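Local coordinates for aminotransferase (Streptomyces pactum, PDB 4ZM4), which belongs to the class-III aminotransferase family of pyridoxal-phosphate-dependent enzymes and binds pyridoxal-5'-phosphate, at residues B[343-348]-B[433-438]; B[350-355]-B[441-446]; B[370-375]-B[415-420]. The protein carries 1 engineered substitution. All coordinates share one frame; numbering follows the deposited sequence.

In the fold
From the N-terminal side, helix 334-355 supplies the first segments of both contact 1 (343-348) and contact 2 (350-355). The chain then forms strands 360-365 and 368-373, and contact 3 closes the shortest of the three loops, joining 370-375 to the loop 415-420. Helix 429-444 finally returns to helix 334-355, closing contact 1 at 433-438 and contact 2 at 441-446. Contacts 1 and 2 cross along the chain, as two helices packed in parallel require, and contact 3 is nested inside both. Leu373 of the strand packs on Phe353 and Leu446, tying the helix pair to the three-stranded antiparallel sheet.

Contact 1: B[343-348]-B[433-438]; sequences QYMEDT and DKVAGA
Tyr344 reaches across to Asp433 by its hydroxyl: OH donates to Asp433 OD1 over 2.7 Å, and OD1 accepts on its syn lone pair, the side of the other carboxylate oxygen. OD1 lies at the ring edge, near its plane, while the carboxylate is turned 62° from the ring. CG stands anti to the backbone N (chi1 -168°), beside the carbonyl carbon, which sends the ring toward Asp433, and Thr348 OG1 sits 3.8 Å above the ring plane, over its centre. Met345 follows with an apolar touch, its SD lying 4.2 Å from Val435 CG1. One turn after Tyr344, Thr348 divides its branches: OG1 donates to Tyr344 O at 2.6 Å, while CG2 meets Ala436 CB at 3.3 Å. Tyr344 O also accepts from Thr348 N, the two donors arriving from opposite faces of its plane; the OG1 bond is the one that holds the threonine side chain in its rotation. The segment axes approach to 10.2 Å, and the two segments run in the same direction, 23° from parallel. Helix 334-355 lies against helix 429-444, with Ile432 among its further contacts, while Met345 packs on Met369 of strand 368-373 and Val435 on Ile61 of strand 59-62.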
ATOM      1  N   GLN B 343     -14.208  29.299  -3.802  1.00 26.21           N
ATOM      2  CA  GLN B 343     -15.304  30.228  -3.684  1.00 25.07           C
ATOM      3  C   GLN B 343     -15.878  30.477  -5.056  1.00 25.70           C
ATOM      4  O   GLN B 343     -17.106  30.497  -5.243  1.00 24.98           O
ATOM      5  CB  GLN B 343     -14.843  31.551  -3.047  1.00 24.55           C
ATOM      6  CG  GLN B 343     -15.981  32.522  -2.729  1.00 23.77           C
ATOM      7  CD  GLN B 343     -16.820  32.070  -1.560  1.00 25.10           C
ATOM      8  OE1 GLN B 343     -17.962  31.651  -1.716  1.00 26.39           O
ATOM      9  NE2 GLN B 343     -16.255  32.156  -0.364  1.00 27.86           N
ATOM     10  N   TYR B 344     -15.000  30.718  -6.027  1.00 26.96           N
ATOM     11  CA  TYR B 344     -15.470  30.999  -7.373  1.00 28.36           C
ATOM     12  C   TYR B 344     -16.231  29.804  -7.951  1.00 27.42           C
ATOM     13  O   TYR B 344     -17.218  29.992  -8.664  1.00 28.78           O
ATOM     14  CB  TYR B 344     -14.320  31.428  -8.286  1.00 31.81           C
ATOM     15  CG  TYR B 344     -14.796  31.998  -9.619  1.00 34.09           C
ATOM     16  CD1 TYR B 344     -15.588  33.148  -9.664  1.00 35.53           C
ATOM     17  CD2 TYR B 344     -14.450  31.394 -10.819  1.00 32.89           C
ATOM     18  CE1 TYR B 344     -16.031  33.673 -10.867  1.00 36.15           C
ATOM     19  CE2 TYR B 344     -14.862  31.918 -12.022  1.00 35.28           C
ATOM     20  CZ  TYR B 344     -15.653  33.062 -12.043  1.00 36.89           C
ATOM     21  OH  TYR B 344     -16.064  33.586 -13.249  1.00 37.03           O
ATOM     22  N   MET B 345     -15.770  28.584  -7.679  1.00 27.78           N
ATOM     23  CA  MET B 345     -16.477  27.403  -8.193  1.00 27.08           C
ATOM     24  C   MET B 345     -17.813  27.329  -7.494  1.00 26.35           C
ATOM     25  O   MET B 345     -18.831  27.135  -8.143  1.00 25.51           O
ATOM     26  CB  MET B 345     -15.688  26.104  -7.988  1.00 28.37           C
ATOM     27  CG  MET B 345     -16.435  24.851  -8.480  1.00 27.60           C
ATOM     28  SD  MET B 345     -16.549  24.712 -10.294  1.00 28.36           S
ATOM     29  CE  MET B 345     -14.937  23.998 -10.629  1.00 28.68           C
ATOM     30  N   GLU B 346     -17.803  27.486  -6.170  1.00 25.08           N
ATOM     31  CA  GLU B 346     -19.039  27.463  -5.410  1.00 24.80           C
ATOM     32  C   GLU B 346     -20.043  28.491  -5.944  1.00 28.12           C
ATOM     33  O   GLU B 346     -21.179  28.123  -6.241  1.00 29.13           O
ATOM     34  CB  GLU B 346     -18.791  27.702  -3.923  1.00 25.51           C
ATOM     35  CG  GLU B 346     -20.079  27.769  -3.108  1.00 24.06           C
ATOM     36  CD  GLU B 346     -19.858  27.935  -1.618  1.00 24.69           C
ATOM     37  OE1 GLU B 346     -18.691  28.062  -1.152  1.00 25.89           O
ATOM     38  OE2 GLU B 346     -20.870  27.897  -0.894  1.00 24.71           O
ATOM     39  N   ASP B 347     -19.633  29.757  -6.095  1.00 28.16           N
ATOM     40  CA  ASP B 347     -20.557  30.809  -6.555  1.00 30.47           C
ATOM     41  C   ASP B 347     -21.115  30.503  -7.954  1.00 31.40           C
ATOM     42  O   ASP B 347     -22.321  30.616  -8.202  1.00 32.06           O
ATOM     43  CB  ASP B 347     -19.897  32.205  -6.546  1.00 31.89           C
ATOM     44  CG  ASP B 347     -19.471  32.670  -5.134  1.00 31.68           C
ATOM     45  OD1 ASP B 347     -20.017  32.171  -4.114  1.00 32.78           O
ATOM     46  OD2 ASP B 347     -18.578  33.542  -5.053  1.00 30.64           O
ATOM     47  N   THR B 348     -20.234  30.073  -8.847  1.00 31.39           N
ATOM     48  CA  THR B 348     -20.600  29.754 -10.234  1.00 28.79           C
ATOM     49  C   THR B 348     -21.609  28.629 -10.327  1.00 28.12           C
ATOM     50  O   THR B 348     -22.620  28.749 -11.010  1.00 28.66           O
ATOM     51  CB  THR B 348     -19.353  29.338 -11.020  1.00 29.23           C
ATOM     52  OG1 THR B 348     -18.408  30.410 -10.988  1.00 27.86           O
ATOM     53  CG2 THR B 348     -19.711  29.038 -12.454  1.00 30.14           C
ATOM     54  N   ASP B 433     -15.346  28.753 -15.651  1.00 26.71           N
ATOM     55  CA  ASP B 433     -16.343  29.297 -16.586  1.00 29.62           C
ATOM     56  C   ASP B 433     -16.771  28.239 -17.618  1.00 31.76           C
ATOM     57  O   ASP B 433     -17.950  28.091 -17.879  1.00 29.15           O
ATOM     58  CB  ASP B 433     -15.858  30.603 -17.267  1.00 30.70           C
ATOM     59  CG  ASP B 433     -15.832  31.817 -16.299  1.00 32.07           C
ATOM     60  OD1 ASP B 433     -16.423  31.761 -15.196  1.00 32.67           O
ATOM     61  OD2 ASP B 433     -15.231  32.842 -16.658  1.00 33.99           O
ATOM     62  N   LYS B 434     -15.828  27.484 -18.180  1.00 35.39           N
ATOM     63  CA  LYS B 434     -16.199  26.346 -19.047  1.00 34.71           C
ATOM     64  C   LYS B 434     -17.024  25.314 -18.301  1.00 32.71           C
ATOM     65  O   LYS B 434     -17.946  24.733 -18.858  1.00 32.05           O
ATOM     66  CB  LYS B 434     -14.973  25.655 -19.636  1.00 37.67           C
ATOM     67  CG  LYS B 434     -14.239  26.468 -20.682  1.00 41.64           C
ATOM     68  CD  LYS B 434     -13.246  25.604 -21.454  1.00 47.46           C
ATOM     69  CE  LYS B 434     -12.378  26.460 -22.373  1.00 54.44           C
ATOM     70  NZ  LYS B 434     -11.500  25.617 -23.235  1.00 59.48           N
ATOM     71  N   VAL B 435     -16.680  25.053 -17.046  1.00 30.76           N
ATOM     72  CA  VAL B 435     -17.431  24.068 -16.274  1.00 28.92           C
ATOM     73  C   VAL B 435     -18.890  24.514 -16.142  1.00 27.90           C
ATOM     74  O   VAL B 435     -19.813  23.721 -16.326  1.00 23.26           O
ATOM     75  CB  VAL B 435     -16.795  23.822 -14.901  1.00 27.97           C
ATOM     76  CG1 VAL B 435     -17.748  23.075 -13.979  1.00 26.89           C
ATOM     77  CG2 VAL B 435     -15.471  23.067 -15.071  1.00 27.97           C
ATOM     78  N   ALA B 436     -19.069  25.801 -15.849  1.00 27.84           N
ATOM     79  CA  ALA B 436     -20.399  26.406 -15.746  1.00 27.19           C
ATOM     80  C   ALA B 436     -21.260  26.131 -16.989  1.00 26.29           C
ATOM     81  O   ALA B 436     -22.368  25.632 -16.882  1.00 24.79           O
ATOM     82  CB  ALA B 436     -20.259  27.908 -15.533  1.00 27.74           C
ATOM     83  N   GLY B 437     -20.715  26.471 -18.153  1.00 25.61           N
ATOM     84  CA  GLY B 437     -21.358  26.215 -19.410  1.00 26.30           C
ATOM     85  C   GLY B 437     -21.731  24.762 -19.558  1.00 28.53           C
ATOM     86  O   GLY B 437     -22.874  24.440 -19.918  1.00 28.86           O
ATOM     87  N   ALA B 438     -20.781  23.865 -19.252  1.00 29.96           N
ATOM     88  CA  ALA B 438     -21.018  22.426 -19.383  1.00 27.03           C
ATOM     89  C   ALA B 438     -22.135  21.958 -18.440  1.00 27.28           C
ATOM     90  O   ALA B 438     -22.930  21.117 -18.817  1.00 27.25           O
ATOM     91  CB  ALA B 438     -19.731  21.653 -19.166  1.00 28.23           C
TER

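Contact 2: B[350-355]-B[441-446]; sequences REVFAT and RSLVGL
Leu443 and Phe353 both turn CG to the side opposite their own carbonyl carbon, at chi1 -72° and -79°, and these torsions bring the leucine methyls onto the aromatic ring. Leu443 CD1 lands over the centre of one face of Phe353, 4.0 Å from the ring centroid and only 7° off the ring normal, a CH-pi contact. Its sister methyl takes a different place: CD2 is nearest the rim of the ring, 3.8 Å from Phe353 CE2. The two side chains cross at about a right angle, and the contacts of CD1 and CD2 show that the fork of the leucine does the touching. Val352 adds a second wall, since its CG1 lies 4.0 Å from Leu443 CD1; that one methyl meets the aromatic face and, roughly at right angles to it, the valine branch, in a corner.

Here helix 334-355 and helix 429-444 continue their side-by-side run near their C-terminal ends, beside the three-stranded antiparallel sheet. The nearest backbone pair is Phe353 and Leu443, with CA atoms 8.0 Å apart, and no hydrogen bond crosses between the segments; the join is wholly apolar. Leu402 of helix 396-408 touches both Phe353 and Leu443, and Phe353 also packs on Leu373 of strand 368-373, so a third helix and the sheet share this buried cluster.

At the end of the first helix, Thr355 folds its hydroxyl back onto its own backbone. OG1 donates to Glu351 O over 3.0 Å from well above the carbonyl plane, away from the lone pairs, while Thr355 N gives the same oxygen a bond of 2.8 Å. Past the helical residues 441-444, Leu446 N reaches Leu443 O at 3.0 Å.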
ATOM      1  N   ARG B 350     -23.594  27.464  -7.869  1.00 29.39           N
ATOM      2  CA  ARG B 350     -24.870  27.977  -7.294  1.00 31.32           C
ATOM      3  C   ARG B 350     -25.728  28.782  -8.299  1.00 31.98           C
ATOM      4  O   ARG B 350     -26.933  28.563  -8.400  1.00 28.58           O
ATOM      5  CB  ARG B 350     -24.622  28.847  -6.049  1.00 32.84           C
ATOM      6  CG  ARG B 350     -24.514  28.056  -4.760  1.00 37.71           C
ATOM      7  CD  ARG B 350     -24.539  28.925  -3.492  1.00 40.65           C
ATOM      8  NE  ARG B 350     -23.798  28.265  -2.414  1.00 41.78           N
ATOM      9  CZ  ARG B 350     -24.228  27.209  -1.715  1.00 42.48           C
ATOM     10  NH1 ARG B 350     -25.438  26.693  -1.921  1.00 44.92           N
ATOM     11  NH2 ARG B 350     -23.445  26.660  -0.792  1.00 41.38           N
ATOM     12  N   GLU B 351     -25.103  29.695  -9.040  1.00 30.66           N
ATOM     13  CA  GLU B 351     -25.826  30.491 -10.022  1.00 33.55           C
ATOM     14  C   GLU B 351     -26.416  29.559 -11.086  1.00 30.96           C
ATOM     15  O   GLU B 351     -27.587  29.671 -11.439  1.00 31.35           O
ATOM     16  CB  GLU B 351     -24.900  31.546 -10.645  1.00 35.25           C
ATOM     17  CG  GLU B 351     -25.553  32.525 -11.608  1.00 41.60           C
ATOM     18  CD  GLU B 351     -24.536  33.365 -12.402  1.00 47.76           C
ATOM     19  OE1 GLU B 351     -23.448  33.687 -11.850  1.00 51.97           O
ATOM     20  OE2 GLU B 351     -24.816  33.698 -13.590  1.00 46.88           O
ATOM     21  N   VAL B 352     -25.610  28.643 -11.607  1.00 30.31           N
ATOM     22  CA  VAL B 352     -26.068  27.789 -12.708  1.00 29.67           C
ATOM     23  C   VAL B 352     -27.287  26.964 -12.290  1.00 30.90           C
ATOM     24  O   VAL B 352     -28.219  26.819 -13.058  1.00 31.16           O
ATOM     25  CB  VAL B 352     -24.929  26.898 -13.244  1.00 29.59           C
ATOM     26  CG1 VAL B 352     -25.465  25.823 -14.196  1.00 30.03           C
ATOM     27  CG2 VAL B 352     -23.892  27.756 -13.954  1.00 27.79           C
ATOM     28  N   PHE B 353     -27.273  26.426 -11.078  1.00 34.15           N
ATOM     29  CA  PHE B 353     -28.423  25.658 -10.572  1.00 36.41           C
ATOM     30  C   PHE B 353     -29.628  26.567 -10.259  1.00 34.78           C
ATOM     31  O   PHE B 353     -30.776  26.165 -10.461  1.00 34.33           O
ATOM     32  CB  PHE B 353     -28.029  24.814  -9.340  1.00 36.34           C
ATOM     33  CG  PHE B 353     -27.304  23.539  -9.683  1.00 37.92           C
ATOM     34  CD1 PHE B 353     -25.954  23.541  -9.996  1.00 37.94           C
ATOM     35  CD2 PHE B 353     -27.965  22.332  -9.678  1.00 39.62           C
ATOM     36  CE1 PHE B 353     -25.283  22.368 -10.307  1.00 37.04           C
ATOM     37  CE2 PHE B 353     -27.297  21.165  -9.985  1.00 39.71           C
ATOM     38  CZ  PHE B 353     -25.954  21.183 -10.305  1.00 36.94           C
ATOM     39  N   ALA B 354     -29.364  27.757  -9.723  1.00 30.71           N
ATOM     40  CA  ALA B 354     -30.425  28.715  -9.399  1.00 31.35           C
ATOM     41  C   ALA B 354     -31.144  29.142 -10.667  1.00 32.32           C
ATOM     42  O   ALA B 354     -32.369  29.113 -10.728  1.00 34.54           O
ATOM     43  CB  ALA B 354     -29.869  29.935  -8.647  1.00 27.99           C
ATOM     44  N   THR B 355     -30.379  29.551 -11.667  1.00 35.10           N
ATOM     45  CA  THR B 355     -30.935  29.972 -12.954  1.00 38.02           C
ATOM     46  C   THR B 355     -31.814  28.891 -13.585  1.00 38.77           C
ATOM     47  O   THR B 355     -32.829  29.187 -14.211  1.00 41.01           O
ATOM     48  CB  THR B 355     -29.797  30.368 -13.919  1.00 36.57           C
ATOM     49  OG1 THR B 355     -29.033  31.434 -13.338  1.00 38.03           O
ATOM     50  CG2 THR B 355     -30.341  30.830 -15.256  1.00 35.27           C
ATOM     51  N   ARG B 441     -25.617  23.286 -19.762  1.00 40.26           N
ATOM     52  CA  ARG B 441     -26.059  22.457 -20.878  1.00 41.68           C
ATOM     53  C   ARG B 441     -26.558  21.083 -20.405  1.00 42.83           C
ATOM     54  O   ARG B 441     -27.585  20.600 -20.875  1.00 45.22           O
ATOM     55  CB  ARG B 441     -24.931  22.324 -21.917  1.00 42.35           C
ATOM     56  CG  ARG B 441     -25.099  23.263 -23.112  1.00 42.55           C
ATOM     57  CD  ARG B 441     -23.817  23.874 -23.670  1.00 40.42           C
ATOM     58  NE  ARG B 441     -22.658  22.999 -23.529  1.00 38.65           N
ATOM     59  CZ  ARG B 441     -21.427  23.409 -23.205  1.00 38.85           C
ATOM     60  NH1 ARG B 441     -21.161  24.698 -22.988  1.00 39.08           N
ATOM     61  NH2 ARG B 441     -20.444  22.515 -23.089  1.00 39.10           N
ATOM     62  N   SER B 442     -25.878  20.493 -19.427  1.00 41.40           N
ATOM     63  CA  SER B 442     -26.270  19.192 -18.912  1.00 38.31           C
ATOM     64  C   SER B 442     -27.601  19.254 -18.154  1.00 36.07           C
ATOM     65  O   SER B 442     -28.412  18.325 -18.230  1.00 35.75           O
ATOM     66  CB  SER B 442     -25.165  18.618 -18.013  1.00 40.65           C
ATOM     67  OG  SER B 442     -23.922  18.618 -18.702  1.00 40.37           O
ATOM     68  N   LEU B 443     -27.833  20.327 -17.409  1.00 34.49           N
ATOM     69  CA  LEU B 443     -29.085  20.435 -16.644  1.00 36.48           C
ATOM     70  C   LEU B 443     -30.269  20.574 -17.587  1.00 39.63           C
ATOM     71  O   LEU B 443     -31.335  20.053 -17.316  1.00 41.53           O
ATOM     72  CB  LEU B 443     -29.056  21.606 -15.643  1.00 33.53           C
ATOM     73  CG  LEU B 443     -28.183  21.472 -14.406  1.00 31.19           C
ATOM     74  CD1 LEU B 443     -28.033  22.826 -13.729  1.00 30.44           C
ATOM     75  CD2 LEU B 443     -28.715  20.435 -13.423  1.00 30.98           C
ATOM     76  N   VAL B 444     -30.075  21.283 -18.691  1.00 46.36           N
ATOM     77  CA  VAL B 444     -31.156  21.497 -19.654  1.00 47.52           C
ATOM     78  C   VAL B 444     -31.583  20.154 -20.268  1.00 47.09           C
ATOM     79  O   VAL B 444     -32.761  19.968 -20.582  1.00 52.01           O
ATOM     80  CB  VAL B 444     -30.778  22.576 -20.707  1.00 49.16           C
ATOM     81  CG1 VAL B 444     -31.870  22.741 -21.755  1.00 49.67           C
ATOM     82  CG2 VAL B 444     -30.528  23.923 -20.030  1.00 48.71           C
ATOM     83  N   GLY B 445     -30.646  19.205 -20.375  1.00 46.10           N
ATOM     84  CA  GLY B 445     -30.951  17.847 -20.853  1.00 42.14           C
ATOM     85  C   GLY B 445     -31.555  16.898 -19.811  1.00 40.18           C
ATOM     86  O   GLY B 445     -31.854  15.741 -20.105  1.00 38.16           O
ATOM     87  N   LEU B 446     -31.707  17.376 -18.584  1.00 38.25           N
ATOM     88  CA  LEU B 446     -32.138  16.532 -17.468  1.00 36.91           C
ATOM     89  C   LEU B 446     -33.650  16.338 -17.492  1.00 37.91           C
ATOM     90  O   LEU B 446     -34.148  15.396 -16.905  1.00 36.00           O
ATOM     91  CB  LEU B 446     -31.688  17.154 -16.138  1.00 34.38           C
ATOM     92  CG  LEU B 446     -31.496  16.273 -14.901  1.00 34.72           C
ATOM     93  CD1 LEU B 446     -30.440  15.204 -15.113  1.00 33.90           C
ATOM     94  CD2 LEU B 446     -31.116  17.118 -13.703  1.00 32.85           C
TER

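Contact 3: B[370-375]-B[415-420]; sequences SVALLK and PNALEP
The loop that holds Glu419, a residue of the P3B ligand pocket, is set here against strand 368-373 through Ala417 and one water. Methyl meets methyl at the closest side-chain approach, Ala372 CB lying 3.8 Å from Ala417 CB. Ala372 points its CB toward the loop, whereas the Ala417 CB bond runs across the line between the segments. The loop's shape comes from a type I beta turn, Asn416 to Glu419, begun by an Asx turn: Asn416 OD1 accepts from Leu418 N at 3.0 Å with an N-H...O angle of 161°. That donor stands 43° out of the plane of the amide carbonyl, so the bond is straight at the hydrogen but does not follow a lone pair. Glu419 N closes the turn on Asn416 O at 3.1 Å.

Water 1 bridges the two backbones. It accepts from Val371 N at 3.0 Å and lies at donating distance from two carbonyls of the turn, 2.7 Å from Ala417 O and 2.8 Å from Glu419 O. More acceptors lie in reach than it has protons, so the two carbonyls need not both be served at once. The loop leads into strand 421-422, which pairs antiparallel with 368-373 in the three-stranded sheet, and the water joins strand and turn just beside that pairing. Leu373 N bonds to ND1 of His399, and Ala417 also packs on His399, so helix 396-408 backs both segments.

All four touching residues are buried and no hydrogen bond runs directly between the segments, so the water supplies a polar partner to backbone groups beside the apolar alanine contact.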
ATOM      1  N   SER B 370     -18.542  19.289  -2.074  1.00 24.17           N
ATOM      2  CA  SER B 370     -19.650  18.365  -2.483  1.00 23.68           C
ATOM      3  C   SER B 370     -20.763  19.163  -3.176  1.00 23.66           C
ATOM      4  O   SER B 370     -21.108  20.269  -2.750  1.00 24.33           O
ATOM      5  CB  SER B 370     -20.231  17.376  -1.426  1.00 21.60           C
ATOM      6  OG  SER B 370     -20.860  17.995  -0.333  1.00 21.11           O
ATOM      7  N   VAL B 371     -21.285  18.576  -4.245  1.00 24.60           N
ATOM      8  CA  VAL B 371     -22.362  19.144  -5.051  1.00 25.62           C
ATOM      9  C   VAL B 371     -23.386  18.052  -5.324  1.00 26.19           C
ATOM     10  O   VAL B 371     -23.100  17.100  -6.036  1.00 28.23           O
ATOM     11  CB  VAL B 371     -21.857  19.690  -6.416  1.00 26.69           C
ATOM     12  CG1 VAL B 371     -23.025  20.180  -7.268  1.00 29.59           C
ATOM     13  CG2 VAL B 371     -20.863  20.815  -6.216  1.00 24.10           C
ATOM     14  N   ALA B 372     -24.572  18.201  -4.739  1.00 27.72           N
ATOM     15  CA  ALA B 372     -25.603  17.207  -4.801  1.00 28.09           C
ATOM     16  C   ALA B 372     -26.927  17.835  -5.217  1.00 29.34           C
ATOM     17  O   ALA B 372     -27.377  18.803  -4.636  1.00 30.71           O
ATOM     18  CB  ALA B 372     -25.741  16.518  -3.440  1.00 29.65           C
ATOM     19  N   LEU B 373     -27.557  17.216  -6.199  1.00 28.96           N
ATOM     20  CA  LEU B 373     -28.839  17.600  -6.710  1.00 30.99           C
ATOM     21  C   LEU B 373     -29.902  17.064  -5.757  1.00 29.91           C
ATOM     22  O   LEU B 373     -29.890  15.884  -5.404  1.00 31.60           O
ATOM     23  CB  LEU B 373     -28.989  16.975  -8.096  1.00 35.60           C
ATOM     24  CG  LEU B 373     -30.018  17.394  -9.118  1.00 40.35           C
ATOM     25  CD1 LEU B 373     -29.921  18.857  -9.463  1.00 42.65           C
ATOM     26  CD2 LEU B 373     -29.773  16.583 -10.371  1.00 45.85           C
ATOM     27  N   LEU B 374     -30.818  17.931  -5.323  1.00 28.82           N
ATOM     28  CA  LEU B 374     -31.810  17.573  -4.313  1.00 26.86           C
ATOM     29  C   LEU B 374     -33.156  17.138  -4.888  1.00 26.23           C
ATOM     30  O   LEU B 374     -33.516  17.496  -5.994  1.00 27.98           O
ATOM     31  CB  LEU B 374     -32.017  18.754  -3.359  1.00 26.06           C
ATOM     32  CG  LEU B 374     -30.774  19.302  -2.671  1.00 26.45           C
ATOM     33  CD1 LEU B 374     -31.143  20.384  -1.681  1.00 27.08           C
ATOM     34  CD2 LEU B 374     -29.998  18.198  -1.958  1.00 27.68           C
ATOM     35  N   LYS B 375     -33.901  16.355  -4.118  1.00 27.95           N
ATOM     36  CA  LYS B 375     -35.279  15.968  -4.485  1.00 28.52           C
ATOM     37  C   LYS B 375     -36.176  17.200  -4.513  1.00 27.83           C
ATOM     38  O   LYS B 375     -35.973  18.146  -3.756  1.00 26.61           O
ATOM     39  CB  LYS B 375     -35.856  14.992  -3.458  1.00 29.13           C
ATOM     40  CG  LYS B 375     -35.177  13.641  -3.421  1.00 29.81           C
ATOM     41  CD  LYS B 375     -35.521  12.917  -2.133  1.00 30.22           C
ATOM     42  CE  LYS B 375     -35.053  11.474  -2.167  1.00 30.22           C
ATOM     43  NZ  LYS B 375     -35.175  10.878  -0.807  1.00 31.55           N
ATOM     44  N   PRO B 415     -20.213   9.916 -10.210  1.00 19.42           N
ATOM     45  CA  PRO B 415     -21.675   9.863 -10.308  1.00 20.15           C
ATOM     46  C   PRO B 415     -22.450   9.842  -9.004  1.00 20.19           C
ATOM     47  O   PRO B 415     -23.643  10.174  -9.020  1.00 21.31           O
ATOM     48  CB  PRO B 415     -21.959   8.561 -11.063  1.00 20.08           C
ATOM     49  CG  PRO B 415     -20.656   7.877 -11.236  1.00 20.28           C
ATOM     50  CD  PRO B 415     -19.561   8.860 -11.000  1.00 19.66           C
ATOM     51  N   ASN B 416     -21.813   9.423  -7.918  1.00 17.97           N
ATOM     52  CA  ASN B 416     -22.424   9.420  -6.623  1.00 18.41           C
ATOM     53  C   ASN B 416     -22.340  10.836  -6.055  1.00 19.54           C
ATOM     54  O   ASN B 416     -21.265  11.405  -5.913  1.00 22.10           O
ATOM     55  CB  ASN B 416     -21.725   8.417  -5.708  1.00 18.83           C
ATOM     56  CG  ASN B 416     -22.407   8.266  -4.367  1.00 20.31           C
ATOM     57  OD1 ASN B 416     -23.151   9.144  -3.912  1.00 19.77           O
ATOM     58  ND2 ASN B 416     -22.175   7.154  -3.731  1.00 22.25           N
ATOM     59  N   ALA B 417     -23.478  11.406  -5.710  1.00 19.57           N
ATOM     60  CA  ALA B 417     -23.509  12.783  -5.244  1.00 19.86           C
ATOM     61  C   ALA B 417     -22.678  13.031  -3.972  1.00 19.08           C
ATOM     62  O   ALA B 417     -22.219  14.143  -3.736  1.00 19.52           O
ATOM     63  CB  ALA B 417     -24.961  13.205  -5.024  1.00 19.61           C
ATOM     64  N   LEU B 418     -22.533  12.010  -3.142  1.00 19.29           N
ATOM     65  CA  LEU B 418     -21.792  12.114  -1.889  1.00 18.55           C
ATOM     66  C   LEU B 418     -20.274  12.062  -2.062  1.00 18.98           C
ATOM     67  O   LEU B 418     -19.544  12.316  -1.114  1.00 21.74           O
ATOM     68  CB  LEU B 418     -22.211  10.996  -0.952  1.00 18.83           C
ATOM     69  CG  LEU B 418     -23.702  10.955  -0.583  1.00 18.22           C
ATOM     70  CD1 LEU B 418     -24.012   9.661   0.121  1.00 18.77           C
ATOM     71  CD2 LEU B 418     -24.085  12.124   0.286  1.00 18.68           C
ATOM     72  N   GLU B 419     -19.784  11.763  -3.256  1.00 19.52           N
ATOM     73  CA  GLU B 419     -18.352  11.770  -3.506  1.00 21.80           C
ATOM     74  C   GLU B 419     -17.866  13.181  -3.879  1.00 21.18           C
ATOM     75  O   GLU B 419     -18.356  13.782  -4.817  1.00 19.68           O
ATOM     76  CB  GLU B 419     -18.006  10.793  -4.614  1.00 25.63           C
ATOM     77  CG  GLU B 419     -18.229   9.336  -4.226  1.00 28.22           C
ATOM     78  CD  GLU B 419     -17.252   8.850  -3.187  1.00 29.56           C
ATOM     79  OE1 GLU B 419     -16.232   9.523  -2.926  1.00 33.57           O
ATOM     80  OE2 GLU B 419     -17.513   7.790  -2.594  1.00 38.45           O
ATOM     81  N   PRO B 420     -16.880  13.701  -3.146  1.00 21.32           N
ATOM     82  CA  PRO B 420     -16.504  15.093  -3.340  1.00 21.52           C
ATOM     83  C   PRO B 420     -15.763  15.395  -4.663  1.00 21.05           C
ATOM     84  O   PRO B 420     -15.253  14.481  -5.319  1.00 21.81           O
ATOM     85  CB  PRO B 420     -15.608  15.368  -2.128  1.00 21.44           C
ATOM     86  CG  PRO B 420     -15.003  14.050  -1.795  1.00 21.91           C
ATOM     87  CD  PRO B 420     -16.042  13.026  -2.130  1.00 21.57           C
TER
HETATM   88  O   HOH W   1     -20.313  15.793  -4.792  1.00 18.91           O